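Local coordinates for putative extracellular solute-binding protein (PDB 4P56) that probably captures mandelate, whose (R) form sits in its pocket, in the periplasm as the solute-binding component of a TRAP transport system, at residues I169-G172 with A176-V179; L107-D112 with A302-T307; K68-P73 with D82-V87. All blocks are in the same frame, centred on the assembly; numbering follows the deposited sequence.

Running from the N terminus, contact 3 comes first: 68-73 and 82-87 close a short loop around helix 76-81, between strands 62-65 and 87-91. Contact 2 opens next, at 107-112 in the loop before helix 114-129, and closes only at 302-307 on helix 297-307, about 190 residues later. Contact 1 is nested inside that long loop, where strand 168-171 turns into helix 174-182. Contacts 1 and 2 meet directly, Val179 CG2 lying 3.9 Å from Pro108 CG, so helix 174-182 has the loop of contact 2 beside it. Contact 3 stands on the opposite side of the chain's centre from contact 2, their centres about 35 Å apart.

Contact 1: I169-G172 with A176-V179; sequences IRVG and AADV. With RMN ((R)-mandelic acid), chain D.
Val171, at the end of strand 168-171, lays its branched side chain against the first turn of helix 174-182, and its two methyls have different jobs. CG2 meets the helix at Ala177, 3.8 Å from Ala177 CB. The other methyl, CG1, lies over the backbone of Ala176, near its carbonyl. Between them the branch carbon itself packs on a methyl, with Val171 CB 3.9 Å from Ala176 CB. Small alanines on this face let the strand and helix approach closely, the CA atoms of Val171 and Ala176 being 5.7 Å apart. No hydrogen bond crosses between the two segments.

Arg170, the preceding strand residue, sends its side chain to the ligand instead. Its chain leaves with CG anti to the backbone N (chi1 -161°) and then bends at chi2 and chi3, which brings the guanidinium back alongside Gly172, whose N lies above one face, displaced toward the rim. The mandelate carboxylate meets the guanidinium edge through two bonds: Arg170 NH1 to RMN O12 at 2.8 Å, nearly straight at 174°, and Arg170 NH2 to RMN O11 at 2.7 Å. Gly172 CA comes within 3.5 Å of RMN O12. Lys190 O takes a further bond from NH1, and Phe209 makes a cation-pi contact.

The strand, turn and helix begin a beta-alpha-beta unit completed by strand 186-189. Two bonds from one guanidinium would hold the carboxylate against rotation, while Tyr94 OH and Asp236 OD2 also bond the ligand, and the positive guanidinium would be expected to favour an anionic ligand.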
loop_
_atom_site.group_PDB
_atom_site.type_symbol
_atom_site.label_atom_id
_atom_site.label_comp_id
_atom_site.label_asym_id
_atom_site.label_seq_id
_atom_site.Cartn_x
_atom_site.Cartn_y
_atom_site.Cartn_z
ATOM N N ILE A 169 -0.997 -15.081 -10.506
ATOM C CA ILE A 169 -1.260 -14.363 -9.269
ATOM C C ILE A 169 -1.600 -12.906 -9.517
ATOM O O ILE A 169 -0.790 -12.144 -10.069
ATOM C CB ILE A 169 -0.022 -14.384 -8.349
ATOM C CG1 ILE A 169 0.384 -15.824 -7.996
ATOM C CG2 ILE A 169 -0.329 -13.629 -7.064
ATOM C CD1 ILE A 169 -0.707 -16.611 -7.233
ATOM N N ARG A 170 -2.799 -12.511 -9.106
ATOM C CA ARG A 170 -3.177 -11.111 -9.168
ATOM C C ARG A 170 -2.290 -10.319 -8.217
ATOM O O ARG A 170 -2.298 -10.545 -7.005
ATOM C CB ARG A 170 -4.646 -10.962 -8.746
ATOM C CG ARG A 170 -5.336 -9.673 -9.177
ATOM C CD ARG A 170 -4.762 -8.352 -8.633
ATOM N NE ARG A 170 -4.344 -8.379 -7.242
ATOM C CZ ARG A 170 -4.037 -7.302 -6.509
ATOM N NH1 ARG A 170 -4.172 -6.066 -6.984
ATOM N NH2 ARG A 170 -3.616 -7.466 -5.266
ATOM N N VAL A 171 -1.531 -9.378 -8.759
ATOM C CA VAL A 171 -0.761 -8.459 -7.950
ATOM C C VAL A 171 -1.087 -7.009 -8.299
ATOM O O VAL A 171 -1.542 -6.717 -9.396
ATOM C CB VAL A 171 0.753 -8.699 -8.163
ATOM C CG1 VAL A 171 1.129 -10.119 -7.740
ATOM C CG2 VAL A 171 1.117 -8.491 -9.626
ATOM N N GLY A 172 -0.864 -6.084 -7.368
ATOM C CA GLY A 172 -1.082 -4.685 -7.672
ATOM C C GLY A 172 -0.138 -4.178 -8.756
ATOM O O GLY A 172 -0.510 -3.403 -9.645
ATOM N N ALA A 176 5.051 -6.301 -5.353
ATOM C CA ALA A 176 4.280 -7.530 -5.351
ATOM C C ALA A 176 4.584 -8.283 -6.637
ATOM O O ALA A 176 4.786 -9.495 -6.636
ATOM C CB ALA A 176 2.788 -7.233 -5.231
ATOM N N ALA A 177 4.616 -7.544 -7.739
ATOM C CA ALA A 177 4.896 -8.104 -9.045
ATOM C C ALA A 177 6.339 -8.590 -9.126
ATOM O O ALA A 177 6.608 -9.669 -9.680
ATOM C CB ALA A 177 4.609 -7.063 -10.117
ATOM N N ASP A 178 7.266 -7.805 -8.570
ATOM C CA ASP A 178 8.700 -8.173 -8.595
ATOM C C ASP A 178 8.850 -9.500 -7.855
ATOM O O ASP A 178 9.542 -10.409 -8.322
ATOM C CB ASP A 178 9.582 -7.131 -7.889
ATOM C CG ASP A 178 9.717 -5.818 -8.665
ATOM O OD1 ASP A 178 9.546 -5.815 -9.913
ATOM O OD2 ASP A 178 9.993 -4.779 -8.010
ATOM N N VAL A 179 8.224 -9.595 -6.685
ATOM C CA VAL A 179 8.284 -10.828 -5.908
ATOM C C VAL A 179 7.636 -12.005 -6.656
ATOM O O VAL A 179 8.235 -13.075 -6.761
ATOM C CB VAL A 179 7.662 -10.697 -4.487
ATOM C CG1 VAL A 179 7.609 -12.069 -3.780
ATOM C CG2 VAL A 179 8.433 -9.693 -3.629
HETATM C C1 RMN D . -4.000 -2.778 -2.522
HETATM C C2 RMN D . -4.923 -1.757 -2.692
HETATM C C3 RMN D . -6.040 -1.674 -1.879
HETATM C C4 RMN D . -6.271 -2.635 -0.911
HETATM C C5 RMN D . -5.355 -3.669 -0.743
HETATM C C6 RMN D . -4.228 -3.730 -1.547
HETATM C C7 RMN D . -2.797 -2.875 -3.420
HETATM C C10 RMN D . -3.010 -4.000 -4.388
HETATM O O8 RMN D . -1.642 -3.184 -2.738
HETATM O O11 RMN D . -2.653 -5.198 -4.122
HETATM O O12 RMN D . -3.616 -3.764 -5.476
#

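Contact 2: L107-D112 with A302-T307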
loop_
_atom_site.group_PDB
_atom_site.type_symbol
_atom_site.label_atom_id
_atom_site.label_comp_id
_atom_site.label_asym_id
_atom_site.label_seq_id
_atom_site.Cartn_x
_atom_site.Cartn_y
_atom_site.Cartn_z
ATOM N N LEU A 107 10.047 -4.230 0.934
ATOM C CA LEU A 107 10.819 -5.414 0.606
ATOM C C LEU A 107 10.301 -6.622 1.396
ATOM O O LEU A 107 9.650 -6.473 2.419
ATOM C CB LEU A 107 12.295 -5.172 0.890
ATOM C CG LEU A 107 12.962 -4.166 -0.075
ATOM C CD1 LEU A 107 14.232 -3.603 0.536
ATOM C CD2 LEU A 107 13.286 -4.826 -1.400
ATOM N N PRO A 108 10.589 -7.831 0.915
ATOM C CA PRO A 108 10.155 -9.000 1.698
ATOM C C PRO A 108 10.728 -9.012 3.122
ATOM O O PRO A 108 11.884 -8.627 3.320
ATOM C CB PRO A 108 10.709 -10.178 0.896
ATOM C CG PRO A 108 10.776 -9.663 -0.521
ATOM C CD PRO A 108 11.178 -8.206 -0.380
ATOM N N PHE A 109 9.906 -9.425 4.081
ATOM C CA PHE A 109 10.335 -9.779 5.452
ATOM C C PHE A 109 10.840 -8.617 6.287
ATOM O O PHE A 109 11.785 -8.771 7.054
ATOM C CB PHE A 109 11.448 -10.832 5.417
ATOM C CG PHE A 109 11.201 -11.944 4.456
ATOM C CD1 PHE A 109 9.945 -12.466 4.284
ATOM C CD2 PHE A 109 12.243 -12.433 3.685
ATOM C CE1 PHE A 109 9.732 -13.499 3.371
ATOM C CE2 PHE A 109 12.040 -13.436 2.792
ATOM C CZ PHE A 109 10.786 -13.973 2.622
ATOM N N SER A 110 10.225 -7.463 6.134
ATOM C CA SER A 110 10.806 -6.244 6.652
ATOM C C SER A 110 9.946 -5.463 7.625
ATOM O O SER A 110 10.356 -4.400 8.063
ATOM C CB SER A 110 11.068 -5.317 5.485
ATOM O OG SER A 110 9.863 -5.049 4.796
ATOM N N GLY A 111 8.744 -5.921 7.927
ATOM C CA GLY A 111 7.871 -5.090 8.747
ATOM C C GLY A 111 6.625 -5.799 9.213
ATOM O O GLY A 111 5.879 -6.335 8.387
ATOM N N ASP A 112 6.393 -5.745 10.526
ATOM C CA ASP A 112 5.344 -6.529 11.187
ATOM C C ASP A 112 3.941 -5.973 11.005
ATOM O O ASP A 112 2.960 -6.732 10.974
ATOM C CB ASP A 112 5.595 -6.574 12.701
ATOM C CG ASP A 112 6.871 -7.314 13.075
ATOM O OD1 ASP A 112 7.443 -8.041 12.216
ATOM O OD2 ASP A 112 7.276 -7.158 14.249
ATOM N N ALA A 302 14.506 -19.574 0.482
ATOM C CA ALA A 302 14.402 -19.658 -0.966
ATOM C C ALA A 302 13.864 -18.351 -1.536
ATOM O O ALA A 302 14.333 -17.884 -2.579
ATOM C CB ALA A 302 13.520 -20.820 -1.367
ATOM N N VAL A 303 12.905 -17.738 -0.850
ATOM C CA VAL A 303 12.402 -16.430 -1.300
ATOM C C VAL A 303 13.441 -15.320 -1.122
ATOM O O VAL A 303 13.593 -14.450 -1.982
ATOM C CB VAL A 303 11.070 -16.051 -0.629
ATOM C CG1 VAL A 303 10.634 -14.649 -1.075
ATOM C CG2 VAL A 303 9.988 -17.071 -0.993
ATOM N N ARG A 304 14.187 -15.371 -0.029
ATOM C CA ARG A 304 15.267 -14.430 0.177
ATOM C C ARG A 304 16.254 -14.560 -0.987
ATOM O O ARG A 304 16.713 -13.560 -1.558
ATOM C CB ARG A 304 15.961 -14.682 1.527
ATOM C CG ARG A 304 16.708 -13.454 2.055
ATOM C CD ARG A 304 17.390 -13.705 3.391
ATOM N NE ARG A 304 16.508 -14.228 4.444
ATOM C CZ ARG A 304 15.784 -13.494 5.291
ATOM N NH1 ARG A 304 15.054 -14.097 6.222
ATOM N NH2 ARG A 304 15.767 -12.169 5.220
ATOM N N GLU A 305 16.547 -15.799 -1.367
ATOM C CA GLU A 305 17.569 -16.023 -2.357
ATOM C C GLU A 305 17.092 -15.469 -3.710
ATOM O O GLU A 305 17.889 -14.896 -4.463
ATOM C CB GLU A 305 17.925 -17.502 -2.432
ATOM C CG GLU A 305 19.280 -17.778 -3.032
ATOM C CD GLU A 305 19.275 -17.632 -4.536
ATOM O OE1 GLU A 305 18.203 -17.810 -5.160
ATOM O OE2 GLU A 305 20.347 -17.325 -5.101
ATOM N N ARG A 306 15.800 -15.611 -4.007
ATOM C CA ARG A 306 15.278 -15.168 -5.303
ATOM C C ARG A 306 15.187 -13.663 -5.385
ATOM O O ARG A 306 15.207 -13.090 -6.488
ATOM C CB ARG A 306 13.889 -15.733 -5.561
ATOM C CG ARG A 306 13.838 -17.266 -5.657
ATOM C CD ARG A 306 14.333 -17.786 -6.967
ATOM N NE ARG A 306 14.037 -19.214 -7.096
ATOM C CZ ARG A 306 13.066 -19.735 -7.849
ATOM N NH1 ARG A 306 12.285 -18.961 -8.592
ATOM N NH2 ARG A 306 12.885 -21.059 -7.872
ATOM N N THR A 307 15.013 -13.033 -4.227
ATOM C CA THR A 307 14.775 -11.599 -4.142
ATOM C C THR A 307 15.983 -10.830 -3.619
ATOM O O THR A 307 15.887 -9.640 -3.325
ATOM C CB THR A 307 13.559 -11.294 -3.242
ATOM O OG1 THR A 307 13.818 -11.742 -1.907
ATOM C CG2 THR A 307 12.332 -11.974 -3.782
HETATM O O HOH W 1 14.590 -10.322 7.107
#
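Phe109 pushes its ring tip against Val303 of helix 297-307, Phe109 CZ lying 3.8 Å from Val303 CG1, and this is the tight heart of the contact. The ring approaches the valine obliquely. Val303 turns CG1 toward it by setting that methyl anti to its own backbone N (chi1 177°). Pro108 backs the ring within the loop: its CB sits over the ring centre, on one face. The proline also reaches the helix itself, with Pro108 CG 3.9 Å from Thr307 OG1 as the two side chains pass in opposite directions. Thr307 OG1 is turned back into its own helix and donates to Val303 O at 2.7 Å. Thr307 N reaches the same oxygen from the opposite face of the carbonyl plane, so two donors grip it.

The side toward solvent is looser. Arg304, an exposed residue, curls its chain with a bend at chi3, so that Phe109 CD2 lies above one face of the guanidinium, displaced toward its rim and 3.9 Å from Arg304 NH2. The guanidinium meets the ring obliquely, the two planes 55° apart, and no flat stack forms. A water lies in the plane of the guanidinium at its edge, accepting from Arg304 NH2 at 2.9 Å and donating to Phe109 O at 3.2 Å; it provides a polar bridge across the segments. The stronger partner of the arginine is Glu301, salt-bridged to its NE one turn earlier on the helix.

The 107-112 loop, leading into helix 114-129, packs where two helices meet: 297-307 is met by Pro108 and Phe109, while helix 174-182 receives Leu107 on Met175. Thr307 touches Ala182 of that same helix, and backbone bonds join Phe109 to Gly232 and Gly111 to Gly231.

Contact 3: K68-P73 with D82-V87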
loop_
_atom_site.group_PDB
_atom_site.type_symbol
_atom_site.label_atom_id
_atom_site.label_comp_id
_atom_site.label_asym_id
_atom_site.label_seq_id
_atom_site.Cartn_x
_atom_site.Cartn_y
_atom_site.Cartn_z
ATOM N N LYS A 68 -19.172 8.268 -6.549
ATOM C CA LYS A 68 -18.595 7.290 -7.484
ATOM C C LYS A 68 -17.139 7.615 -7.717
ATOM O O LYS A 68 -16.713 8.777 -7.602
ATOM C CB LYS A 68 -19.295 7.313 -8.852
ATOM C CG LYS A 68 -20.692 6.770 -8.869
ATOM C CD LYS A 68 -21.353 7.002 -10.233
ATOM C CE LYS A 68 -22.868 7.122 -10.093
ATOM N NZ LYS A 68 -23.584 7.187 -11.407
ATOM N N ALA A 69 -16.354 6.608 -8.092
ATOM C CA ALA A 69 -14.987 6.893 -8.549
ATOM C C ALA A 69 -15.083 7.733 -9.826
ATOM O O ALA A 69 -15.923 7.449 -10.667
ATOM C CB ALA A 69 -14.215 5.567 -8.811
ATOM N N VAL A 70 -14.268 8.782 -9.967
ATOM C CA VAL A 70 -14.362 9.637 -11.160
ATOM C C VAL A 70 -13.617 9.055 -12.361
ATOM O O VAL A 70 -13.795 9.508 -13.488
ATOM C CB VAL A 70 -13.842 11.072 -10.878
ATOM C CG1 VAL A 70 -14.662 11.688 -9.763
ATOM C CG2 VAL A 70 -12.367 11.057 -10.490
ATOM N N THR A 71 -12.760 8.073 -12.111
ATOM C CA THR A 71 -12.058 7.377 -13.192
ATOM C C THR A 71 -11.579 6.023 -12.680
ATOM O O THR A 71 -11.981 5.605 -11.603
ATOM C CB THR A 71 -10.860 8.180 -13.703
ATOM O OG1 THR A 71 -10.273 7.504 -14.821
ATOM C CG2 THR A 71 -9.814 8.375 -12.601
ATOM N N ASN A 72 -10.734 5.335 -13.442
ATOM C CA ASN A 72 -10.204 4.041 -12.991
ATOM C C ASN A 72 -9.148 4.247 -11.915
ATOM O O ASN A 72 -8.688 5.359 -11.704
ATOM C CB ASN A 72 -9.597 3.277 -14.168
ATOM C CG ASN A 72 -8.542 4.085 -14.901
ATOM O OD1 ASN A 72 -7.427 4.228 -14.438
ATOM N ND2 ASN A 72 -8.908 4.630 -16.058
ATOM N N PRO A 73 -8.737 3.176 -11.232
ATOM C CA PRO A 73 -7.807 3.420 -10.104
ATOM C C PRO A 73 -6.497 4.130 -10.463
ATOM O O PRO A 73 -6.104 5.109 -9.812
ATOM C CB PRO A 73 -7.559 2.013 -9.552
ATOM C CG PRO A 73 -8.842 1.244 -9.920
ATOM C CD PRO A 73 -9.320 1.821 -11.217
ATOM N N ASP A 82 -5.021 17.140 -12.919
ATOM C CA ASP A 82 -5.814 17.871 -13.907
ATOM C C ASP A 82 -6.938 18.682 -13.266
ATOM O O ASP A 82 -7.653 19.410 -13.940
ATOM C CB ASP A 82 -6.423 16.888 -14.913
ATOM C CG ASP A 82 -5.369 16.143 -15.731
ATOM O OD1 ASP A 82 -4.200 16.571 -15.746
ATOM O OD2 ASP A 82 -5.717 15.115 -16.347
ATOM N N GLY A 83 -7.140 18.540 -11.966
ATOM C CA GLY A 83 -8.137 19.355 -11.284
ATOM C C GLY A 83 -9.569 18.822 -11.345
ATOM O O GLY A 83 -10.528 19.537 -11.024
ATOM N N LEU A 84 -9.718 17.572 -11.771
ATOM C CA LEU A 84 -11.020 16.901 -11.815
ATOM C C LEU A 84 -11.546 16.640 -10.414
ATOM O O LEU A 84 -12.766 16.735 -10.151
ATOM C CB LEU A 84 -10.911 15.585 -12.599
ATOM C CG LEU A 84 -12.175 14.718 -12.698
ATOM C CD1 LEU A 84 -13.324 15.494 -13.405
ATOM C CD2 LEU A 84 -11.812 13.456 -13.429
ATOM N N VAL A 85 -10.632 16.331 -9.499
ATOM C CA VAL A 85 -10.965 16.214 -8.073
ATOM C C VAL A 85 -9.824 16.794 -7.289
ATOM O O VAL A 85 -8.713 16.947 -7.819
ATOM C CB VAL A 85 -11.188 14.738 -7.610
ATOM C CG1 VAL A 85 -12.363 14.127 -8.369
ATOM C CG2 VAL A 85 -9.923 13.904 -7.786
ATOM N N ASP A 86 -10.071 17.119 -6.019
ATOM C CA ASP A 86 -9.088 17.840 -5.237
ATOM C C ASP A 86 -8.107 16.906 -4.505
ATOM O O ASP A 86 -6.928 17.239 -4.392
ATOM C CB ASP A 86 -9.765 18.732 -4.199
ATOM C CG ASP A 86 -10.513 19.907 -4.825
ATOM O OD1 ASP A 86 -9.935 20.580 -5.708
ATOM O OD2 ASP A 86 -11.686 20.137 -4.444
ATOM N N VAL A 87 -8.603 15.773 -4.020
ATOM C CA VAL A 87 -7.837 14.877 -3.166
ATOM C C VAL A 87 -8.092 13.423 -3.536
ATOM O O VAL A 87 -9.204 13.043 -3.883
ATOM C CB VAL A 87 -8.227 15.081 -1.679
ATOM C CG1 VAL A 87 -7.523 14.086 -0.761
ATOM C CG2 VAL A 87 -7.950 16.553 -1.270
#
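Val70 faces Leu84 and Val85 with both of its methyls, and every contact between the two segments is apolar. CG1 packs on Val85, with Val70 CG1 3.6 Å from Val85 CG1; the two side chains run alongside each other, pointing opposite ways. Val70 CG2 serves both partners, touching Val85 CG1 and lying 3.8 Å from Leu84 CD2. Toward the leucine the approach is tip to tip. Leu84 gets there by extending CG anti to its backbone N (chi1 178°), which carries CD2 out to the valine. Val85 is buried, whereas Leu84 lies at the exposed margin.

Polar bonds hold each segment to its surroundings: Val70 N is paired with Ser32 OG, and Asp86 OD2 with Thr30 N. Backbone geometry contributes too, since Gly83, with positive phi (85°), ends helix 76-81 in a Schellman motif, just before Leu84.

The contact brings together the two loops at either end of helix 76-81, whose Ala79 touches Val70 and whose Val80 touches Val85. Val85 also rests on Thr30 of strand 28-31, just before the chain enters strand 87-91.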